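Local coordinates for protein 11S globulin (Wrightia tinctoria, PDB 5WXU) that binds and sequesters the plant hormone auxin (indole-3-acetic acid) and probably serves as a hexameric seed storage protein, at the interface of chains A and B and the interface of chains A and C. Coordinates in Å, arbitrary orientation; residue numbers count along the deposited sequence, not the author numbering. Chains: chain A/B/C, 11S globulin.

Contact 1: the interface of chains A and B. Residues chain A 44, 369-370, 389-392; chain B 193, 198, 200, 221.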
loop_
_atom_site.group_PDB
_atom_site.type_symbol
_atom_site.label_atom_id
_atom_site.label_comp_id
_atom_site.label_asym_id
_atom_site.label_seq_id
_atom_site.Cartn_x
_atom_site.Cartn_y
_atom_site.Cartn_z
ATOM N N CYS A 44 6.862 -31.718 1.667
ATOM C CA CYS A 44 5.446 -31.761 1.449
ATOM C C CYS A 44 5.017 -32.728 0.351
ATOM O O CYS A 44 3.849 -32.724 -0.068
ATOM C CB CYS A 44 4.942 -30.388 1.108
ATOM S SG CYS A 44 4.716 -29.312 2.546
ATOM N N GLY A 369 -3.404 -36.545 -4.270
ATOM C CA GLY A 369 -2.156 -35.848 -4.399
ATOM C C GLY A 369 -1.519 -36.036 -5.749
ATOM O O GLY A 369 -2.204 -35.924 -6.737
ATOM N N SER A 370 -0.219 -36.363 -5.749
ATOM C CA SER A 370 0.588 -36.504 -6.940
ATOM C C SER A 370 0.642 -37.930 -7.519
ATOM O O SER A 370 1.111 -38.100 -8.619
ATOM C CB SER A 370 2.004 -36.030 -6.663
ATOM O OG SER A 370 1.984 -34.658 -6.241
ATOM N N PRO A 389 -2.603 -30.515 2.377
ATOM C CA PRO A 389 -1.652 -29.569 1.854
ATOM C C PRO A 389 -2.219 -28.811 0.654
ATOM O O PRO A 389 -3.114 -29.269 -0.059
ATOM C CB PRO A 389 -0.459 -30.429 1.434
ATOM C CG PRO A 389 -0.627 -31.733 2.246
ATOM C CD PRO A 389 -2.105 -31.905 2.285
ATOM N N GLN A 390 -1.617 -27.660 0.396
ATOM C CA GLN A 390 -1.831 -26.873 -0.806
ATOM C C GLN A 390 -1.943 -27.754 -2.044
ATOM O O GLN A 390 -1.022 -28.580 -2.274
ATOM C CB GLN A 390 -0.635 -25.953 -0.991
ATOM C CG GLN A 390 -0.773 -25.020 -2.207
ATOM C CD GLN A 390 0.424 -24.071 -2.356
ATOM O OE1 GLN A 390 1.385 -24.066 -1.562
ATOM N NE2 GLN A 390 0.361 -23.273 -3.380
ATOM N N ASN A 391 -2.971 -27.479 -2.815
ATOM C CA ASN A 391 -3.266 -28.101 -4.128
ATOM C C ASN A 391 -3.683 -29.564 -4.139
ATOM O O ASN A 391 -4.194 -29.998 -5.199
ATOM C CB ASN A 391 -2.061 -27.958 -5.105
ATOM C CG ASN A 391 -1.856 -26.547 -5.579
ATOM O OD1 ASN A 391 -2.701 -25.609 -5.396
ATOM N ND2 ASN A 391 -0.821 -26.398 -6.284
ATOM N N TYR A 392 -3.643 -30.260 -3.017
ATOM C CA TYR A 392 -4.268 -31.595 -2.928
ATOM C C TYR A 392 -5.756 -31.479 -3.057
ATOM O O TYR A 392 -6.389 -30.635 -2.433
ATOM C CB TYR A 392 -3.930 -32.313 -1.590
ATOM C CG TYR A 392 -2.495 -32.886 -1.462
ATOM C CD1 TYR A 392 -1.373 -32.128 -1.749
ATOM C CD2 TYR A 392 -2.279 -34.186 -1.071
ATOM C CE1 TYR A 392 -0.071 -32.671 -1.640
ATOM C CE2 TYR A 392 -0.979 -34.735 -0.966
ATOM C CZ TYR A 392 0.116 -33.973 -1.242
ATOM O OH TYR A 392 1.365 -34.519 -1.148
ATOM N N LEU B 193 4.586 -25.566 -0.570
ATOM C CA LEU B 193 4.808 -27.012 -0.454
ATOM C C LEU B 193 6.303 -27.259 -0.176
ATOM O O LEU B 193 6.686 -27.267 0.965
ATOM C CB LEU B 193 4.268 -27.782 -1.623
ATOM C CG LEU B 193 2.747 -27.772 -1.729
ATOM C CD1 LEU B 193 2.274 -28.136 -3.116
ATOM C CD2 LEU B 193 2.156 -28.766 -0.709
ATOM N N ARG B 198 4.871 -29.628 -8.972
ATOM C CA ARG B 198 3.727 -30.474 -9.186
ATOM C C ARG B 198 2.963 -30.051 -10.382
ATOM O O ARG B 198 2.738 -28.834 -10.622
ATOM C CB ARG B 198 2.728 -30.438 -8.015
ATOM C CG ARG B 198 3.087 -31.216 -6.782
ATOM C CD ARG B 198 4.074 -30.552 -5.921
ATOM N NE ARG B 198 4.213 -31.180 -4.593
ATOM C CZ ARG B 198 5.249 -30.946 -3.843
ATOM N NH1 ARG B 198 6.197 -30.146 -4.269
ATOM N NH2 ARG B 198 5.382 -31.540 -2.672
ATOM N N TYR B 200 -0.710 -30.942 -11.881
ATOM C CA TYR B 200 -1.957 -31.584 -11.551
ATOM C C TYR B 200 -2.866 -31.376 -12.730
ATOM O O TYR B 200 -3.325 -30.298 -12.967
ATOM C CB TYR B 200 -2.543 -31.054 -10.230
ATOM C CG TYR B 200 -1.825 -31.615 -8.969
ATOM C CD1 TYR B 200 -0.674 -32.447 -9.060
ATOM C CD2 TYR B 200 -2.297 -31.379 -7.727
ATOM C CE1 TYR B 200 -0.025 -32.914 -7.929
ATOM C CE2 TYR B 200 -1.632 -31.811 -6.579
ATOM C CZ TYR B 200 -0.520 -32.601 -6.657
ATOM O OH TYR B 200 0.091 -33.112 -5.488
ATOM N N LEU B 221 6.284 -35.294 -10.416
ATOM C CA LEU B 221 5.006 -35.232 -9.769
ATOM C C LEU B 221 4.042 -34.727 -10.812
ATOM O O LEU B 221 3.898 -33.521 -10.996
ATOM C CB LEU B 221 5.111 -34.320 -8.543
ATOM C CG LEU B 221 6.146 -34.712 -7.462
ATOM C CD1 LEU B 221 6.234 -33.659 -6.328
ATOM C CD2 LEU B 221 5.870 -36.100 -6.886
HETATM O O HOH W 1 2.628 -32.828 -3.196
#
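Three loop stretches of chain A, around A:Cys44, A:Gly369-A:Ser370 after strand 362-368, and A:Pro389-A:Tyr392 between strands 385-388 and 393-399, meet strands 198-201 and 221-224 and the B:Leu193 loop of chain B. In this 11S globulin, a member of the cupin superfamily, the contact joins two subunits of the hexamer.

B:Tyr200 buries much surface by driving its ring edgewise between two chain A loops. Its phenol OH and A:Ser370 OG share a hydrogen bond of 2.6 Å, the serine oxygen lying in the ring plane. At the other edge, also in plane, A:Asn391 O comes 3.4 Å from B:Tyr200 CE2. The second torsion of 5° is what turns these two edges toward the loops; A:Gly369 O lies over the rim of one face. Tyrosine suits the place, giving a flat wedge with a polar tip.

Nearby, a water joins the chains, 2.9 Å from A:Tyr392 OH and 2.7 Å from B:Arg198 NE, whose N-H points at it fairly straight (159°). A:Tyr392 is held by A:Gly369 CA over one face and A:Pro389 CG over the other, while B:Leu221 CD1 and B:Leu193 CB flank the guanidinium faces.

B:Leu193 supplies a branched apolar end: its CD2 lies 3.7 Å from A:Cys44 CB and also touches A:Pro389 CB. B:Leu193 CD1 rests 3.4 Å from A:Gln390 O. A:Ser370 CB meets B:Leu221 CD2 at 3.9 Å.

Contact 2: the interface of chains A and B. Residues chain A 419, 434, 437-438, 448; chain B 95, 202-203, 226, 248.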
loop_
_atom_site.group_PDB
_atom_site.type_symbol
_atom_site.label_atom_id
_atom_site.label_comp_id
_atom_site.label_asym_id
_atom_site.label_seq_id
_atom_site.Cartn_x
_atom_site.Cartn_y
_atom_site.Cartn_z
ATOM N N LEU A 419 -14.505 -28.179 -8.055
ATOM C CA LEU A 419 -14.602 -29.052 -9.188
ATOM C C LEU A 419 -16.057 -29.349 -9.529
ATOM O O LEU A 419 -16.302 -30.013 -10.520
ATOM C CB LEU A 419 -13.877 -30.367 -8.916
ATOM C CG LEU A 419 -12.359 -30.259 -9.103
ATOM C CD1 LEU A 419 -11.644 -31.414 -8.442
ATOM C CD2 LEU A 419 -11.882 -30.216 -10.570
ATOM N N TRP A 434 -13.563 -30.569 -22.560
ATOM C CA TRP A 434 -13.861 -31.747 -21.763
ATOM C C TRP A 434 -14.292 -32.968 -22.646
ATOM O O TRP A 434 -13.871 -34.077 -22.350
ATOM C CB TRP A 434 -14.917 -31.475 -20.726
ATOM C CG TRP A 434 -14.555 -30.358 -19.781
ATOM C CD1 TRP A 434 -15.370 -29.328 -19.433
ATOM C CD2 TRP A 434 -13.383 -30.243 -18.959
ATOM N NE1 TRP A 434 -14.737 -28.515 -18.501
ATOM C CE2 TRP A 434 -13.531 -29.083 -18.195
ATOM C CE3 TRP A 434 -12.181 -30.921 -18.889
ATOM C CZ2 TRP A 434 -12.525 -28.640 -17.305
ATOM C CZ3 TRP A 434 -11.194 -30.499 -18.006
ATOM C CH2 TRP A 434 -11.402 -29.372 -17.197
ATOM N N VAL A 437 -10.960 -34.295 -23.862
ATOM C CA VAL A 437 -10.056 -34.831 -22.881
ATOM C C VAL A 437 -10.635 -36.097 -22.232
ATOM O O VAL A 437 -9.907 -37.020 -21.967
ATOM C CB VAL A 437 -9.758 -33.786 -21.798
ATOM C CG1 VAL A 437 -9.002 -34.400 -20.630
ATOM C CG2 VAL A 437 -8.961 -32.614 -22.364
ATOM N N PHE A 438 -11.910 -36.102 -21.947
ATOM C CA PHE A 438 -12.495 -37.194 -21.189
ATOM C C PHE A 438 -13.170 -38.209 -22.163
ATOM O O PHE A 438 -13.550 -39.276 -21.716
ATOM C CB PHE A 438 -13.529 -36.691 -20.210
ATOM C CG PHE A 438 -13.021 -35.695 -19.160
ATOM C CD1 PHE A 438 -11.765 -35.782 -18.555
ATOM C CD2 PHE A 438 -13.871 -34.691 -18.765
ATOM C CE1 PHE A 438 -11.388 -34.833 -17.628
ATOM C CE2 PHE A 438 -13.480 -33.722 -17.844
ATOM C CZ PHE A 438 -12.229 -33.803 -17.287
ATOM N N LEU A 448 -21.980 -32.964 -16.827
ATOM C CA LEU A 448 -20.886 -32.696 -15.981
ATOM C C LEU A 448 -20.868 -31.225 -15.530
ATOM O O LEU A 448 -20.691 -30.961 -14.323
ATOM C CB LEU A 448 -19.589 -33.094 -16.604
ATOM C CG LEU A 448 -18.381 -33.143 -15.658
ATOM C CD1 LEU A 448 -18.484 -34.195 -14.565
ATOM C CD2 LEU A 448 -17.125 -33.336 -16.442
ATOM N N PRO B 95 -5.966 -29.412 -19.448
ATOM C CA PRO B 95 -5.861 -28.482 -18.354
ATOM C C PRO B 95 -5.135 -29.006 -17.123
ATOM O O PRO B 95 -5.278 -30.161 -16.729
ATOM C CB PRO B 95 -7.308 -28.214 -18.014
ATOM C CG PRO B 95 -8.110 -28.591 -19.269
ATOM C CD PRO B 95 -7.370 -29.742 -19.737
ATOM N N LEU B 202 -6.388 -32.191 -15.032
ATOM C CA LEU B 202 -7.846 -32.529 -15.010
ATOM C C LEU B 202 -8.117 -33.407 -16.232
ATOM O O LEU B 202 -8.579 -32.961 -17.268
ATOM C CB LEU B 202 -8.700 -31.320 -15.028
ATOM C CG LEU B 202 -8.689 -30.546 -13.688
ATOM C CD1 LEU B 202 -7.375 -29.976 -13.259
ATOM C CD2 LEU B 202 -9.757 -29.469 -13.780
ATOM N N GLY B 203 -7.799 -34.671 -16.063
ATOM C CA GLY B 203 -7.685 -35.562 -17.175
ATOM C C GLY B 203 -6.326 -36.041 -17.504
ATOM O O GLY B 203 -5.300 -35.664 -16.948
ATOM N N PHE B 226 -8.063 -36.877 -10.945
ATOM C CA PHE B 226 -9.259 -37.651 -10.756
ATOM C C PHE B 226 -8.944 -39.111 -10.467
ATOM O O PHE B 226 -9.749 -39.775 -9.849
ATOM C CB PHE B 226 -10.152 -37.569 -11.986
ATOM C CG PHE B 226 -10.639 -36.177 -12.305
ATOM C CD1 PHE B 226 -11.406 -35.491 -11.400
ATOM C CD2 PHE B 226 -10.292 -35.545 -13.507
ATOM C CE1 PHE B 226 -11.826 -34.202 -11.663
ATOM C CE2 PHE B 226 -10.702 -34.258 -13.776
ATOM C CZ PHE B 226 -11.522 -33.605 -12.870
ATOM N N LEU B 248 -13.417 -39.495 -16.780
ATOM C CA LEU B 248 -12.531 -38.440 -16.205
ATOM C C LEU B 248 -11.196 -38.991 -15.764
ATOM O O LEU B 248 -10.121 -38.350 -15.932
ATOM C CB LEU B 248 -13.171 -37.697 -15.046
ATOM C CG LEU B 248 -14.077 -36.528 -15.401
ATOM C CD1 LEU B 248 -15.283 -36.950 -16.144
ATOM C CD2 LEU B 248 -14.536 -35.796 -14.122
#
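A:Phe438, at the end of helix 431-438, inserts its ring among B:Leu248, B:Phe226 and the B:Leu202-B:Gly203 turn, an apolar contact between subunits of this 11S globulin (cupin superfamily), with helices on both sides. B:Leu248, ending helix 242-248, sets its CG over the centre of one A:Phe438 ring face, 3.6 Å from the centroid, in a CH-pi contact; its methyl CD1 reaches on toward A:Phe438 CD2. Leucine suits the place, its branched end giving C-H groups to cover the ring face. B:Gly203 N lies in the ring plane at the edge, and B:Leu202 O comes 3.4 Å from A:Phe438 CE1. B:Gly203 CA lies 3.8 Å from A:Phe438 CE1, and its phi of 111° suits glycine. The tip carbon A:Phe438 CZ meets B:Phe226 CE2 at 3.9 Å. B:Leu248 CD2 in turn lies over the centre of the B:Phe226 face, so one leucine packs on a ring of each chain.

One helical turn earlier, A:Trp434 touches with the six-membered half of its indole. A:Trp434 CZ3 sits 3.8 Å from B:Pro95 CG, and A:Trp434 CH2 is as near B:Leu202 CD2. B:Leu202 CD2 also meets A:Leu419 CD2 at 3.9 Å. A:Leu448 approaches B:Leu248 tip to tip.

Contact 3: the interface of chains A and C. Residues chain A 121-123, 125, 147, 287; chain C 422-423, 455.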
loop_
_atom_site.group_PDB
_atom_site.type_symbol
_atom_site.label_atom_id
_atom_site.label_comp_id
_atom_site.label_asym_id
_atom_site.label_seq_id
_atom_site.Cartn_x
_atom_site.Cartn_y
_atom_site.Cartn_z
ATOM N N PRO A 121 -1.674 2.242 26.551
ATOM C CA PRO A 121 -2.031 2.516 27.940
ATOM C C PRO A 121 -3.041 1.532 28.501
ATOM O O PRO A 121 -3.717 0.835 27.771
ATOM C CB PRO A 121 -2.624 3.934 27.876
ATOM C CG PRO A 121 -3.289 3.917 26.554
ATOM C CD PRO A 121 -2.266 3.265 25.664
ATOM N N GLU A 122 -3.094 1.479 29.808
ATOM C CA GLU A 122 -4.092 0.662 30.509
ATOM C C GLU A 122 -5.450 1.415 30.526
ATOM O O GLU A 122 -5.641 2.371 31.306
ATOM C CB GLU A 122 -3.620 0.314 31.931
ATOM C CG GLU A 122 -2.544 -0.780 31.942
ATOM C CD GLU A 122 -1.210 -0.388 31.353
ATOM O OE1 GLU A 122 -0.651 0.615 31.862
ATOM O OE2 GLU A 122 -0.732 -1.105 30.369
ATOM N N THR A 123 -6.387 0.995 29.689
ATOM C CA THR A 123 -7.653 1.706 29.580
ATOM C C THR A 123 -8.847 1.054 30.264
ATOM O O THR A 123 -9.977 1.521 30.124
ATOM C CB THR A 123 -8.032 2.003 28.114
ATOM O OG1 THR A 123 -8.367 0.749 27.508
ATOM C CG2 THR A 123 -6.904 2.682 27.363
ATOM N N GLN A 125 -10.089 0.680 33.848
ATOM C CA GLN A 125 -9.643 1.512 34.973
ATOM C C GLN A 125 -10.639 1.533 36.124
ATOM O O GLN A 125 -11.817 1.780 35.925
ATOM C CB GLN A 125 -9.434 2.953 34.485
ATOM C CG GLN A 125 -8.462 3.113 33.336
ATOM C CD GLN A 125 -8.754 4.404 32.625
ATOM O OE1 GLN A 125 -8.265 5.450 33.056
ATOM N NE2 GLN A 125 -9.594 4.369 31.560
ATOM N N GLN A 147 -5.601 -0.792 37.285
ATOM C CA GLN A 147 -5.731 -0.454 35.874
ATOM C C GLN A 147 -5.050 -1.526 35.082
ATOM O O GLN A 147 -3.933 -1.865 35.360
ATOM C CB GLN A 147 -5.035 0.840 35.565
ATOM C CG GLN A 147 -5.726 2.017 36.168
ATOM C CD GLN A 147 -4.674 3.048 36.486
ATOM O OE1 GLN A 147 -4.004 3.576 35.583
ATOM N NE2 GLN A 147 -4.410 3.210 37.765
ATOM N N GLU A 287 -4.619 5.330 21.494
ATOM C CA GLU A 287 -5.412 4.478 22.361
ATOM C C GLU A 287 -6.768 4.066 21.808
ATOM O O GLU A 287 -7.289 3.038 22.249
ATOM C CB GLU A 287 -5.554 5.057 23.778
ATOM C CG GLU A 287 -6.525 6.184 23.973
ATOM C CD GLU A 287 -6.127 7.503 23.308
ATOM O OE1 GLU A 287 -4.999 7.729 22.845
ATOM O OE2 GLU A 287 -7.010 8.332 23.250
ATOM N N ARG C 422 -4.617 11.018 31.559
ATOM C CA ARG C 422 -3.309 10.488 31.300
ATOM C C ARG C 422 -2.784 10.680 29.922
ATOM O O ARG C 422 -1.539 10.743 29.748
ATOM C CB ARG C 422 -3.157 9.005 31.710
ATOM C CG ARG C 422 -3.344 8.778 33.189
ATOM C CD ARG C 422 -2.739 7.502 33.725
ATOM N NE ARG C 422 -2.990 6.302 32.958
ATOM C CZ ARG C 422 -4.088 5.510 33.021
ATOM N NH1 ARG C 422 -5.237 5.869 33.652
ATOM N NH2 ARG C 422 -4.053 4.369 32.325
ATOM N N THR C 423 -3.691 10.751 28.981
ATOM C CA THR C 423 -3.344 11.023 27.577
ATOM C C THR C 423 -3.309 12.492 27.197
ATOM O O THR C 423 -3.292 12.819 26.017
ATOM C CB THR C 423 -4.317 10.281 26.610
ATOM O OG1 THR C 423 -5.664 10.679 26.853
ATOM C CG2 THR C 423 -4.148 8.816 26.788
ATOM N N ILE C 455 -8.021 7.966 31.921
ATOM C CA ILE C 455 -7.945 8.233 30.466
ATOM C C ILE C 455 -9.388 8.307 29.971
ATOM O O ILE C 455 -10.155 7.372 30.183
ATOM C CB ILE C 455 -7.222 7.043 29.741
ATOM C CG1 ILE C 455 -5.771 7.006 30.173
ATOM C CG2 ILE C 455 -7.349 7.068 28.248
ATOM C CD1 ILE C 455 -4.859 5.913 29.604
HETATM O O HOH W 2 -6.908 10.633 24.444
#
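C:Arg422 and C:Ile455 bury the most surface here, both reaching into the A:Pro121-A:Gln125 stretch of the facing 11S globulin subunit. The arginine chain bends at its third torsion (-46°), which brings C:Arg422 NH2 to the backbone carbonyl of A:Glu122; the hydrogen bond to A:Glu122 O is 2.7 Å long and lies close to the guanidinium plane, though tilted from the carbonyl plane. A:Gln147 OE1 sits above one guanidinium face, near its rim, where its partial negative charge would favour the cation. C:Ile455 CD1, of the same chain, lies near the rim of the opposite face. Arginine suits the spot because it joins a flat, packable surface to donors at its edge.

A:Gln125 reads the backbone of C:Ile455. A:Gln125 OE1 accepts from C:Ile455 N at 2.8 Å, nearly straight (164°) and on a lone pair in the amide plane. C:Arg422 NH1 gives A:Gln125 OE1 a weak bond of 3.1 Å. A:Gln125 NE2 reaches C:Ile455 O only weakly. Glutamine suits the place, its amide holding a good acceptor to the isoleucine N-H and, at most weakly, a donor to its carbonyl. The end methyl of C:Ile455 packs tightly against the proline ring, C:Ile455 CD1 to A:Pro121 CB 3.4 Å.

Farther along, a water bridges A:Glu287 OE2, at 2.6 Å, and C:Thr423 OG1, at 2.7 Å. The interface is two-fold, so each contact has its twin. The site helps hold two subunits together in the hexamer, beside the auxin pocket that A:Pro121 helps to line.

Contact 1 and contact 2 are neighbours, their C-alpha centres about 18 Å apart, in an A-B interface that is not an exact two-fold, as expected between subunits around a trimer. Chain B's strand 198-201 serves contact 1 and the residues just after it serve contact 2; strand 221-224 and B:Phe226 are related likewise. Contact 3 lies about 50 Å from contact 1 and 61 Å from contact 2, on a two-fold interface that probably joins two trimers. The segment holding A:Leu419 in contact 2 supplies, in another copy, C:Arg422 to contact 3, so each subunit uses it in both kinds of interface of the hexamer.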